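Local coordinates for citryl-CoA lyase (Hydrogenobacter thermophilus, PDB 6HXP), which probably cleaves citryl-CoA into acetyl-CoA and oxaloacetate in the reductive tricarboxylic acid cycle, on a fold of the citrate synthase family, at residues H15-Y18 with R23-D26; A36-L41 with S197-D202; S76-G81 with E224-E229; P68-A73 with S97-A102. All blocks are in the same frame, centred on the assembly; numbering follows the deposited sequence. Where two conformers were deposited one is given.

In the fold
Interaction 1 lies in the small N-terminal sheet and the other three in the helical part of the chain. The centre of interaction 1 is about 21 Å from that of interaction 2, which joins helix 33-42 to the turn after helix 188-198. Interactions 3 and 4 share helix 69-79, use different parts of it, and have centres about 19 Å apart. Interaction 4 is nested inside the loop closed by interaction 2, with centres about 23 Å apart. Coenzyme A touches interaction 4, where Ser97 O lies 3.7 Å from its S1P atom. All four reach the second subunit, interaction 4 only through Ile72, and interactions 3 and 4 also reach the fourth.

Interaction 1: H15-Y18 with R23-D26; sequences HETY and RLLD
Tyr18 and Arg23 face each other as an antiparallel non-hydrogen-bonded pair, and one residue on, Leu24 N donates to Thr17 O at 2.9 Å. This is the end of a beta hairpin that runs straight into a helix, with Arg23 as the N-cap residue. Thr17 O also accepts from a water, which accepts from Leu25 N. The Arg23 side chain is extended from CG to NE, with CG opposite the backbone N (chi1 -176°). It grips Glu16 side-on: NE donates to OE1 and NH2 to OE2, and both bonds are nearly straight. Arg23 NH2 and Glu16 OE2 are 3.1 Å apart. The two flat groups are not coplanar but twisted 42° from each other. On its other side, Arg23 NH1 bonds Asp26 OD1 at 2.8 Å, while Leu25 CB sits over a face of the guanidinium. Arg23 CA makes a CH-pi contact over the Tyr18 ring, 3.9 Å from its centroid. With an alanine here, Glu16 and Asp26 would probably be left without the positive charge they share. Strand 10-13 flanks strand 16-19, with Thr10 against Thr17, and Leu24 and Leu25 of helix 24-27 pack on Ser60 and Pro147 of the second subunit.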
loop_
_atom_site.group_PDB
_atom_site.type_symbol
_atom_site.label_atom_id
_atom_site.label_comp_id
_atom_site.label_asym_id
_atom_site.label_seq_id
_atom_site.Cartn_x
_atom_site.Cartn_y
_atom_site.Cartn_z
ATOM N N HIS A 15 -27.527 -1.997 -15.788
ATOM C CA HIS A 15 -26.172 -1.453 -15.973
ATOM C C HIS A 15 -25.997 -0.015 -15.407
ATOM O O HIS A 15 -24.870 0.458 -15.349
ATOM C CB HIS A 15 -25.673 -1.534 -17.430
ATOM C CG HIS A 15 -25.389 -2.938 -17.867
ATOM N ND1 HIS A 15 -26.381 -3.741 -18.405
ATOM C CD2 HIS A 15 -24.240 -3.649 -17.786
ATOM C CE1 HIS A 15 -25.810 -4.915 -18.633
ATOM N NE2 HIS A 15 -24.516 -4.905 -18.288
ATOM N N GLU A 16 -27.065 0.638 -14.921
ATOM C CA GLU A 16 -26.948 1.985 -14.353
ATOM C C GLU A 16 -26.599 1.917 -12.864
ATOM O O GLU A 16 -27.194 1.121 -12.147
ATOM C CB GLU A 16 -28.238 2.787 -14.537
ATOM C CG GLU A 16 -28.495 3.133 -15.987
ATOM C CD GLU A 16 -29.553 4.192 -16.200
ATOM O OE1 GLU A 16 -30.472 4.298 -15.353
ATOM O OE2 GLU A 16 -29.475 4.900 -17.230
ATOM N N THR A 17 -25.717 2.798 -12.409
ATOM C CA THR A 17 -25.273 2.835 -11.048
ATOM C C THR A 17 -26.261 3.630 -10.201
ATOM O O THR A 17 -26.660 4.729 -10.565
ATOM C CB THR A 17 -23.893 3.489 -10.964
ATOM O OG1 THR A 17 -22.962 2.826 -11.856
ATOM C CG2 THR A 17 -23.339 3.505 -9.563
ATOM N N TYR A 18 -26.626 3.059 -9.051
ATOM C CA TYR A 18 -27.437 3.717 -8.037
ATOM C C TYR A 18 -26.607 3.813 -6.778
ATOM O O TYR A 18 -26.061 2.790 -6.318
ATOM C CB TYR A 18 -28.720 2.926 -7.757
ATOM C CG TYR A 18 -29.752 3.149 -8.833
ATOM C CD1 TYR A 18 -29.552 2.674 -10.124
ATOM C CD2 TYR A 18 -30.858 3.957 -8.605
ATOM C CE1 TYR A 18 -30.477 2.931 -11.140
ATOM C CE2 TYR A 18 -31.772 4.222 -9.612
ATOM C CZ TYR A 18 -31.555 3.746 -10.879
ATOM O OH TYR A 18 -32.486 4.092 -11.839
ATOM N N ARG A 23 -30.145 7.406 -8.549
ATOM C CA ARG A 23 -29.510 7.202 -9.855
ATOM C C ARG A 23 -28.292 8.123 -9.954
ATOM O O ARG A 23 -28.429 9.355 -9.897
ATOM C CB ARG A 23 -30.514 7.516 -10.934
ATOM C CG ARG A 23 -30.032 7.257 -12.329
ATOM C CD ARG A 23 -31.166 7.596 -13.303
ATOM N NE ARG A 23 -30.769 7.316 -14.678
ATOM C CZ ARG A 23 -30.637 8.231 -15.633
ATOM N NH1 ARG A 23 -30.866 9.512 -15.373
ATOM N NH2 ARG A 23 -30.263 7.874 -16.854
ATOM N N LEU A 24 -27.104 7.531 -10.127
ATOM C CA LEU A 24 -25.877 8.341 -10.196
ATOM C C LEU A 24 -25.965 9.393 -11.297
ATOM O O LEU A 24 -25.575 10.535 -11.050
ATOM C CB LEU A 24 -24.667 7.443 -10.366
ATOM C CG LEU A 24 -23.300 8.215 -10.392
ATOM C CD1 LEU A 24 -23.153 9.156 -9.221
ATOM C CD2 LEU A 24 -22.159 7.233 -10.392
ATOM N N LEU A 25 -26.551 9.067 -12.444
ATOM C CA LEU A 25 -26.656 10.034 -13.522
ATOM C C LEU A 25 -27.525 11.222 -13.171
ATOM O O LEU A 25 -27.324 12.295 -13.754
ATOM C CB LEU A 25 -27.050 9.360 -14.820
ATOM C CG LEU A 25 -25.821 8.514 -15.351
ATOM C CD1 LEU A 25 -26.009 8.117 -16.673
ATOM C CD2 LEU A 25 -24.467 9.279 -15.272
ATOM N N ASP A 26 -28.475 11.079 -12.213
ATOM C CA ASP A 26 -29.254 12.223 -11.741
ATOM C C ASP A 26 -28.462 13.051 -10.735
ATOM O O ASP A 26 -28.743 14.227 -10.556
ATOM C CB ASP A 26 -30.577 11.780 -11.115
ATOM C CG ASP A 26 -31.592 11.258 -12.130
ATOM O OD1 ASP A 26 -31.354 11.404 -13.349
ATOM O OD2 ASP A 26 -32.580 10.663 -11.704
HETATM O O HOH W 1 -26.898 6.107 -13.017
#

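Interaction 2: A36-L41 with S197-D202; sequences AIYLIL and SEMGFD
Met199 and Phe201 meet Tyr38 and Leu41 of helix 33-42 from either side of a Schellman motif. The motif follows helix 188-198. One of its bonds runs from Gly200 N to Ser197 O, at 2.9 Å. Met199 comes next, and its extended side chain brings the sulfur to the edge of the Tyr38 ring. Met199 was deposited in two conformers, so this Met-aromatic contact, with Met199 SD 4.2 Å from Tyr38 CE2, is less certain. Met199 O and Tyr38 OH do not bond each other; both accept from Lys42 NZ. Gly200 carries the positive phi (82°) that turns the chain. That turn puts Phe201 back against helix 33-42. Phe201 points an edge at the face of Tyr38 in an offset edge-to-face pair, with the planes 66° apart and the centroids 5.3 Å apart. Tyr38 holds its ring out to this meeting because CG stands opposite the backbone N (chi1 -178°). The core continues beyond the pair: Phe201 also meets Phe209 of helix 206-228 edge-to-face, and Met107 of helix 101-116 packs on it. The Phe201 ring also reaches Leu41, one turn on from Tyr38, with Phe201 CE1 3.9 Å from Leu41 CB.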
loop_
_atom_site.group_PDB
_atom_site.type_symbol
_atom_site.label_atom_id
_atom_site.label_comp_id
_atom_site.label_asym_id
_atom_site.label_seq_id
_atom_site.Cartn_x
_atom_site.Cartn_y
_atom_site.Cartn_z
ATOM N N ALA A 36 -22.373 14.800 -2.600
ATOM C CA ALA A 36 -22.344 13.369 -2.958
ATOM C C ALA A 36 -21.524 12.550 -1.955
ATOM O O ALA A 36 -21.861 11.393 -1.655
ATOM C CB ALA A 36 -21.805 13.183 -4.374
ATOM N N ILE A 37 -20.451 13.149 -1.419
ATOM C CA ILE A 37 -19.676 12.489 -0.379
ATOM C C ILE A 37 -20.519 12.282 0.875
ATOM O O ILE A 37 -20.528 11.209 1.466
ATOM C CB ILE A 37 -18.427 13.332 -0.077
ATOM C CG1 ILE A 37 -17.450 13.222 -1.266
ATOM C CG2 ILE A 37 -17.754 12.880 1.215
ATOM C CD1 ILE A 37 -16.383 14.301 -1.297
ATOM N N TYR A 38 -21.234 13.325 1.274
ATOM C CA TYR A 38 -22.100 13.196 2.437
ATOM C C TYR A 38 -23.090 12.038 2.163
ATOM O O TYR A 38 -23.300 11.185 3.029
ATOM C CB TYR A 38 -22.849 14.495 2.716
ATOM C CG TYR A 38 -23.716 14.392 3.958
ATOM C CD1 TYR A 38 -24.972 13.779 3.915
ATOM C CD2 TYR A 38 -23.307 14.935 5.166
ATOM C CE1 TYR A 38 -25.763 13.671 5.053
ATOM C CE2 TYR A 38 -24.089 14.808 6.319
ATOM C CZ TYR A 38 -25.324 14.187 6.252
ATOM O OH TYR A 38 -26.118 14.043 7.389
ATOM N N LEU A 39 -23.739 12.065 1.009
ATOM C CA LEU A 39 -24.718 11.021 0.700
ATOM C C LEU A 39 -24.110 9.626 0.783
ATOM O O LEU A 39 -24.716 8.724 1.387
ATOM C CB LEU A 39 -25.273 11.269 -0.709
ATOM C CG LEU A 39 -26.133 10.139 -1.285
ATOM C CD1 LEU A 39 -27.382 9.934 -0.483
ATOM C CD2 LEU A 39 -26.426 10.397 -2.758
ATOM N N ILE A 40 -22.948 9.400 0.125
ATOM C CA ILE A 40 -22.448 8.044 0.087
ATOM C C ILE A 40 -22.051 7.565 1.463
ATOM O O ILE A 40 -22.186 6.382 1.764
ATOM C CB ILE A 40 -21.359 7.853 -0.956
ATOM C CG1 ILE A 40 -21.241 6.316 -1.277
ATOM C CG2 ILE A 40 -20.030 8.476 -0.558
ATOM C CD1 ILE A 40 -20.399 6.091 -2.511
ATOM N N LEU A 41 -21.530 8.476 2.296
ATOM C CA LEU A 41 -21.093 8.097 3.646
ATOM C C LEU A 41 -22.239 7.950 4.630
ATOM O O LEU A 41 -22.236 7.031 5.453
ATOM C CB LEU A 41 -20.082 9.082 4.187
ATOM C CG LEU A 41 -18.784 9.222 3.399
ATOM C CD1 LEU A 41 -17.888 10.268 4.030
ATOM C CD2 LEU A 41 -18.085 7.867 3.268
ATOM N N SER A 197 -19.429 14.950 14.245
ATOM C CA SER A 197 -20.330 14.420 15.276
ATOM C C SER A 197 -21.657 15.128 15.266
ATOM O O SER A 197 -22.700 14.493 15.401
ATOM C CB SER A 197 -19.678 14.504 16.651
ATOM O OG SER A 197 -18.493 13.721 16.740
ATOM N N GLU A 198 -21.633 16.455 15.052
ATOM C CA GLU A 198 -22.858 17.260 14.942
ATOM C C GLU A 198 -23.731 16.744 13.794
ATOM O O GLU A 198 -24.975 16.836 13.881
ATOM C CB GLU A 198 -22.530 18.741 14.744
ATOM C CG GLU A 198 -23.616 19.661 15.262
ATOM C CD GLU A 198 -23.486 19.836 16.759
ATOM O OE1 GLU A 198 -22.676 20.697 17.176
ATOM O OE2 GLU A 198 -24.024 18.991 17.507
ATOM N N MET A 199 -23.095 16.257 12.694
ATOM C CA MET A 199 -23.764 15.654 11.524
ATOM C C MET A 199 -24.282 14.231 11.802
ATOM O O MET A 199 -24.906 13.650 10.923
ATOM C CB MET A 199 -22.797 15.562 10.318
ATOM C CG MET A 199 -22.410 16.883 9.720
ATOM S SD MET A 199 -21.076 16.671 8.561
ATOM C CE MET A 199 -20.796 18.344 8.008
ATOM N N GLY A 200 -23.981 13.644 12.966
ATOM C CA GLY A 200 -24.417 12.303 13.294
ATOM C C GLY A 200 -23.575 11.168 12.735
ATOM O O GLY A 200 -24.049 10.024 12.704
ATOM N N PHE A 201 -22.329 11.436 12.308
ATOM C CA PHE A 201 -21.476 10.384 11.829
ATOM C C PHE A 201 -20.872 9.586 12.964
ATOM O O PHE A 201 -20.569 10.128 14.025
ATOM C CB PHE A 201 -20.350 10.936 10.960
ATOM C CG PHE A 201 -20.840 11.345 9.586
ATOM C CD1 PHE A 201 -21.190 10.380 8.639
ATOM C CD2 PHE A 201 -20.858 12.681 9.202
ATOM C CE1 PHE A 201 -21.563 10.743 7.351
ATOM C CE2 PHE A 201 -21.218 13.036 7.897
ATOM C CZ PHE A 201 -21.580 12.067 6.995
ATOM N N ASP A 202 -20.666 8.298 12.714
ATOM C CA ASP A 202 -20.022 7.385 13.643
ATOM C C ASP A 202 -18.549 7.766 13.807
ATOM O O ASP A 202 -17.863 8.107 12.827
ATOM C CB ASP A 202 -20.120 5.971 13.064
ATOM C CG ASP A 202 -19.497 4.840 13.866
ATOM O OD1 ASP A 202 -19.058 5.084 15.020
ATOM O OD2 ASP A 202 -19.477 3.712 13.364
#

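Interaction 3: S76-G81 with E224-E229; sequences SVASGG and EELTTE
Ala78 of helix 69-79 packs on Glu225 and Leu226 near the C-terminal end of helix 206-228, a small, buried helix-helix contact that joins the two. At the start of the first segment, Ser76 turns its side chain away from the other helix, and its carbonyl O takes the backbone bond from Gly80 N. The close approach comes next, where Ala78 CA is 6.4 Å from Leu226 CA. The methyl has two neighbours: Ala78 CB lies 3.9 Å from Leu226 CD2 and 4.1 Å from Glu225 CG. Leu226 CD2 also reaches over to Ala78 O, at 3.6 Å. The small side chain lets the helices come this near.

Ser79 meets the other helix through water. Ser79 OG is 2.7 Å from a water that donates to Glu225 OE2 at 2.6 Å. Glu225 first extends, CG opposite its backbone N (chi1 -171°), then bends at chi2; this bend lays its CB and CG on Ala78 and turns the carboxylate toward Ser79. That carboxylate carries two salt bridges, from OE1 to Arg75 and from OE2 to Lys234, and Ser79 OG also bonds Lys234 N. Gly81 closes the segment with positive phi; its N bonds Ala78 O, and a CB would jam against the preceding carbonyl.

On another side of helix 69-79, Val77 packs on Val86 and Ala90 of helix 84-93. Val77 also touches Ala73 of the fourth subunit, while Glu224 of helix 206-228 bonds Thr7 and Gly8 of the second.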
loop_
_atom_site.group_PDB
_atom_site.type_symbol
_atom_site.label_atom_id
_atom_site.label_comp_id
_atom_site.label_asym_id
_atom_site.label_seq_id
_atom_site.Cartn_x
_atom_site.Cartn_y
_atom_site.Cartn_z
ATOM N N SER A 76 8.391 9.643 -1.977
ATOM C CA SER A 76 9.483 8.656 -2.003
ATOM C C SER A 76 9.045 7.445 -2.839
ATOM O O SER A 76 9.816 6.979 -3.677
ATOM C CB SER A 76 9.878 8.207 -0.594
ATOM O OG SER A 76 10.385 9.325 0.114
ATOM N N VAL A 77 7.817 6.954 -2.673
ATOM C CA VAL A 77 7.328 5.867 -3.517
ATOM C C VAL A 77 7.281 6.294 -4.998
ATOM O O VAL A 77 7.719 5.554 -5.863
ATOM C CB VAL A 77 5.990 5.359 -2.981
ATOM C CG1 VAL A 77 5.275 4.488 -3.993
ATOM C CG2 VAL A 77 6.236 4.572 -1.694
ATOM N N ALA A 78 6.818 7.517 -5.281
ATOM C CA ALA A 78 6.825 8.007 -6.646
ATOM C C ALA A 78 8.260 8.035 -7.195
ATOM O O ALA A 78 8.498 7.617 -8.344
ATOM C CB ALA A 78 6.261 9.423 -6.670
ATOM N N SER A 79 9.211 8.481 -6.380
ATOM C CA SER A 79 10.636 8.556 -6.749
ATOM C C SER A 79 11.221 7.176 -7.141
ATOM O O SER A 79 12.178 7.082 -7.943
ATOM C CB SER A 79 11.432 9.179 -5.612
ATOM O OG SER A 79 12.726 9.604 -6.065
ATOM N N GLY A 80 10.680 6.108 -6.546
ATOM C CA GLY A 80 11.093 4.763 -6.893
ATOM C C GLY A 80 10.670 4.356 -8.308
ATOM O O GLY A 80 11.109 3.309 -8.811
ATOM N N GLY A 81 9.829 5.154 -8.957
ATOM C CA GLY A 81 9.389 4.945 -10.340
ATOM C C GLY A 81 8.085 4.182 -10.389
ATOM O O GLY A 81 8.006 3.019 -10.793
ATOM N N GLU A 224 3.637 16.274 -8.873
ATOM C CA GLU A 224 4.783 17.173 -8.886
ATOM C C GLU A 224 6.093 16.380 -8.832
ATOM O O GLU A 224 7.030 16.644 -9.606
ATOM C CB GLU A 224 4.676 18.173 -7.728
ATOM C CG GLU A 224 5.752 19.240 -7.801
ATOM C CD GLU A 224 5.640 20.266 -6.704
ATOM O OE1 GLU A 224 5.625 19.882 -5.520
ATOM O OE2 GLU A 224 5.532 21.474 -7.032
ATOM N N GLU A 225 6.161 15.352 -7.963
ATOM C CA GLU A 225 7.381 14.563 -7.875
ATOM C C GLU A 225 7.665 13.857 -9.235
ATOM O O GLU A 225 8.808 13.823 -9.691
ATOM C CB GLU A 225 7.251 13.500 -6.785
ATOM C CG GLU A 225 8.553 12.772 -6.482
ATOM C CD GLU A 225 9.621 13.623 -5.821
ATOM O OE1 GLU A 225 9.257 14.547 -5.051
ATOM O OE2 GLU A 225 10.831 13.355 -6.047
ATOM N N LEU A 226 6.637 13.275 -9.846
ATOM C CA LEU A 226 6.816 12.541 -11.099
ATOM C C LEU A 226 7.184 13.398 -12.292
ATOM O O LEU A 226 7.817 12.879 -13.210
ATOM C CB LEU A 226 5.552 11.759 -11.438
ATOM C CG LEU A 226 5.211 10.591 -10.502
ATOM C CD1 LEU A 226 3.842 10.000 -10.838
ATOM C CD2 LEU A 226 6.311 9.502 -10.570
ATOM N N THR A 227 6.754 14.662 -12.314
ATOM C CA THR A 227 6.931 15.525 -13.473
ATOM C C THR A 227 7.994 16.563 -13.309
ATOM O O THR A 227 8.356 17.197 -14.314
ATOM C CB THR A 227 5.582 16.185 -13.827
ATOM O OG1 THR A 227 5.163 17.047 -12.760
ATOM C CG2 THR A 227 4.518 15.146 -14.182
ATOM N N THR A 228 8.514 16.791 -12.085
ATOM C CA THR A 228 9.537 17.825 -11.895
ATOM C C THR A 228 10.860 17.327 -11.328
ATOM O O THR A 228 11.786 18.128 -11.234
ATOM C CB THR A 228 8.994 18.983 -11.034
ATOM O OG1 THR A 228 8.869 18.597 -9.684
ATOM C CG2 THR A 228 7.678 19.509 -11.522
ATOM N N GLU A 229 10.968 16.068 -10.918
ATOM C CA GLU A 229 12.155 15.548 -10.289
ATOM C C GLU A 229 12.622 14.334 -11.034
ATOM O O GLU A 229 11.823 13.609 -11.644
ATOM C CB GLU A 229 11.842 15.156 -8.836
ATOM C CG GLU A 229 11.357 16.312 -7.964
ATOM C CD GLU A 229 12.436 17.310 -7.587
ATOM O OE1 GLU A 229 13.622 17.060 -7.893
ATOM O OE2 GLU A 229 12.096 18.314 -6.923
HETATM O O HOH W 2 11.981 11.643 -7.673
#

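Interaction 4: P68-A73 with S97-A102; sequences PPSAIA and SAHGGA. With COA (coenzyme A), chain B.
His99 reaches across to Ser70 in the first turn of helix 69-79, and the two side chains share a short hydrogen bond, with Ser70 OG 2.7 Å from His99 NE2. The hydroxyl sits in the ring plane, at the edge. The packing is tight here. Ser70 CB comes within 3.3 Å of His99 NE2. Pro69 CD lies over one face of the ring, and Pro69 CG is 4.0 Å from His99 CD2. Pro68, the N-cap residue, adds its CB at 3.8 Å from His99 NE2. The imidazole extends this far because its CG stands opposite the backbone N (chi1 -171°). Phe95, and Phe232 of the fourth subunit, also meet it edge-to-face.

The rest of 97-102 is looser and touches no part of 68-73. Ser97 is exposed, yet its carbonyl O is 3.7 Å from S1P of coenzyme A. Gly100 has backbone angles that leave no room for a CB beside the carbonyl of His99. Past it the chain enters helix 101-116, where Ala102 CB lies 3.8 Å from O5P of coenzyme A.

A leucine in place of His99 would probably leave Ser70 OG without this mate and lose the edge-to-face contacts with Phe95 and with Phe232 of the fourth subunit. Either partner could donate in the Ser70-His99 bond, and this bond, with the proline over the face, is likely to hold the imidazole in its rotation in the stretch that leads to the coenzyme A sulfur.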
loop_
_atom_site.group_PDB
_atom_site.type_symbol
_atom_site.label_atom_id
_atom_site.label_comp_id
_atom_site.label_asym_id
_atom_site.label_seq_id
_atom_site.Cartn_x
_atom_site.Cartn_y
_atom_site.Cartn_z
ATOM N N PRO A 68 4.792 16.510 6.136
ATOM C CA PRO A 68 4.248 15.384 6.894
ATOM C C PRO A 68 4.732 14.043 6.359
ATOM O O PRO A 68 5.026 13.927 5.186
ATOM C CB PRO A 68 2.750 15.501 6.718
ATOM C CG PRO A 68 2.463 16.770 6.030
ATOM C CD PRO A 68 3.744 17.325 5.476
ATOM N N PRO A 69 4.715 13.010 7.196
ATOM C CA PRO A 69 5.190 11.687 6.729
ATOM C C PRO A 69 4.378 11.128 5.561
ATOM O O PRO A 69 4.923 10.356 4.781
ATOM C CB PRO A 69 5.109 10.794 7.972
ATOM C CG PRO A 69 4.273 11.517 8.956
ATOM C CD PRO A 69 4.406 13.000 8.640
ATOM N N SER A 70 3.105 11.488 5.414
ATOM C CA SER A 70 2.303 11.096 4.271
ATOM C C SER A 70 2.896 11.645 2.988
ATOM O O SER A 70 2.954 10.943 1.984
ATOM C CB SER A 70 0.863 11.554 4.441
ATOM O OG SER A 70 0.821 12.921 4.868
ATOM N N ALA A 71 3.268 12.936 2.979
ATOM C CA ALA A 71 3.853 13.475 1.755
ATOM C C ALA A 71 5.201 12.890 1.470
ATOM O O ALA A 71 5.574 12.644 0.313
ATOM C CB ALA A 71 3.908 14.990 1.829
ATOM N N ILE A 72 6.004 12.681 2.513
ATOM C CA ILE A 72 7.327 12.099 2.350
ATOM C C ILE A 72 7.172 10.691 1.752
ATOM O O ILE A 72 7.880 10.335 0.806
ATOM C CB ILE A 72 8.065 12.016 3.699
ATOM C CG1 ILE A 72 8.325 13.437 4.243
ATOM C CG2 ILE A 72 9.369 11.194 3.553
ATOM C CD1 ILE A 72 8.982 13.396 5.634
ATOM N N ALA A 73 6.281 9.899 2.320
ATOM C CA ALA A 73 6.083 8.518 1.823
ATOM C C ALA A 73 5.579 8.503 0.388
ATOM O O ALA A 73 6.067 7.748 -0.452
ATOM C CB ALA A 73 5.133 7.744 2.731
ATOM N N SER A 97 -2.193 6.271 13.657
ATOM C CA SER A 97 -2.599 6.788 14.957
ATOM C C SER A 97 -2.094 8.178 15.277
ATOM O O SER A 97 -2.803 8.951 15.955
ATOM C CB SER A 97 -2.219 5.835 16.073
ATOM O OG SER A 97 -0.804 5.659 16.138
ATOM N N ALA A 98 -0.919 8.539 14.738
ATOM C CA ALA A 98 -0.315 9.844 14.983
ATOM C C ALA A 98 -0.554 10.849 13.847
ATOM O O ALA A 98 -0.064 11.987 13.898
ATOM C CB ALA A 98 1.181 9.662 15.177
ATOM N N HIS A 99 -1.293 10.456 12.812
ATOM C CA HIS A 99 -1.505 11.247 11.622
ATOM C C HIS A 99 -2.899 10.964 11.056
ATOM O O HIS A 99 -3.086 10.705 9.872
ATOM C CB HIS A 99 -0.361 10.956 10.633
ATOM C CG HIS A 99 -0.268 11.818 9.404
ATOM N ND1 HIS A 99 -0.689 13.149 9.405
ATOM C CD2 HIS A 99 0.339 11.568 8.227
ATOM C CE1 HIS A 99 -0.342 13.629 8.209
ATOM N NE2 HIS A 99 0.242 12.715 7.461
ATOM N N GLY A 100 -3.903 11.108 11.921
ATOM C CA GLY A 100 -5.305 10.934 11.507
ATOM C C GLY A 100 -6.172 10.222 12.512
ATOM O O GLY A 100 -7.380 10.493 12.601
ATOM N N GLY A 101 -5.566 9.349 13.307
ATOM C CA GLY A 101 -6.310 8.629 14.342
ATOM C C GLY A 101 -6.963 9.505 15.379
ATOM O O GLY A 101 -7.987 9.134 15.955
ATOM N N ALA A 102 -6.415 10.709 15.613
ATOM C CA ALA A 102 -7.022 11.615 16.594
ATOM C C ALA A 102 -8.418 12.000 16.191
ATOM O O ALA A 102 -9.205 12.336 17.051
ATOM C CB ALA A 102 -6.170 12.857 16.746
HETATM N N1A COA B . -4.861 16.522 27.122
HETATM C C2A COA B . -4.358 16.630 28.358
HETATM N N3A COA B . -3.178 17.130 28.740
HETATM C C4A COA B . -2.467 17.551 27.685
HETATM C C5A COA B . -2.849 17.496 26.354
HETATM C C6A COA B . -4.121 16.957 26.077
HETATM N N6A COA B . -4.638 16.876 24.848
HETATM N N7A COA B . -1.868 18.038 25.540
HETATM C C8A COA B . -0.936 18.413 26.382
HETATM N N9A COA B . -1.234 18.157 27.696
HETATM C C1B COA B . -0.464 18.538 28.881
HETATM C C2B COA B . 1.055 18.667 28.674
HETATM O O2B COA B . 1.716 17.487 29.121
HETATM C C3B COA B . 1.366 19.864 29.566
HETATM O O3B COA B . 1.365 19.462 30.955
HETATM P P3B COA B . 2.196 20.161 32.164
HETATM O O7A COA B . 3.067 21.272 31.666
HETATM O O8A COA B . 1.149 20.640 33.175
HETATM O O9A COA B . 2.996 19.025 32.815
HETATM C C4B COA B . 0.140 20.747 29.368
HETATM O O4B COA B . -0.943 19.795 29.334
HETATM C C5B COA B . 0.099 21.576 28.107
HETATM O O5B COA B . 1.379 22.196 27.865
HETATM P P1A COA B . 1.835 22.633 26.369
HETATM O O1A COA B . 3.247 23.080 26.368
HETATM O O2A COA B . 0.836 23.698 25.915
HETATM O O3A COA B . 1.638 21.370 25.419
HETATM P P2A COA B . 2.662 20.436 24.636
HETATM O O4A COA B . 3.625 21.256 23.864
HETATM O O5A COA B . 3.321 19.538 25.686
HETATM O O6A COA B . 1.789 19.429 23.693
HETATM C CBP COA B . 1.174 18.381 21.584
HETATM C CCP COA B . 1.748 19.619 22.266
HETATM C CDP COA B . 0.620 18.805 20.215
HETATM C CEP COA B . 2.318 17.382 21.367
HETATM C CAP COA B . 0.059 17.689 22.412
HETATM O OAP COA B . -0.811 18.602 23.063
HETATM C C9P COA B . -0.747 16.661 21.623
HETATM O O9P COA B . -0.305 15.528 21.446
HETATM N N8P COA B . -1.948 17.050 21.186
HETATM C C7P COA B . -2.895 16.136 20.561
HETATM C C6P COA B . -3.549 15.220 21.577
HETATM C C5P COA B . -4.261 14.055 20.932
HETATM O O5P COA B . -5.172 14.235 20.125
HETATM N N4P COA B . -3.859 12.843 21.320
HETATM C C3P COA B . -4.698 11.653 21.270
HETATM C C2P COA B . -4.919 11.111 19.870
HETATM S S1P COA B . -3.286 10.803 19.143
#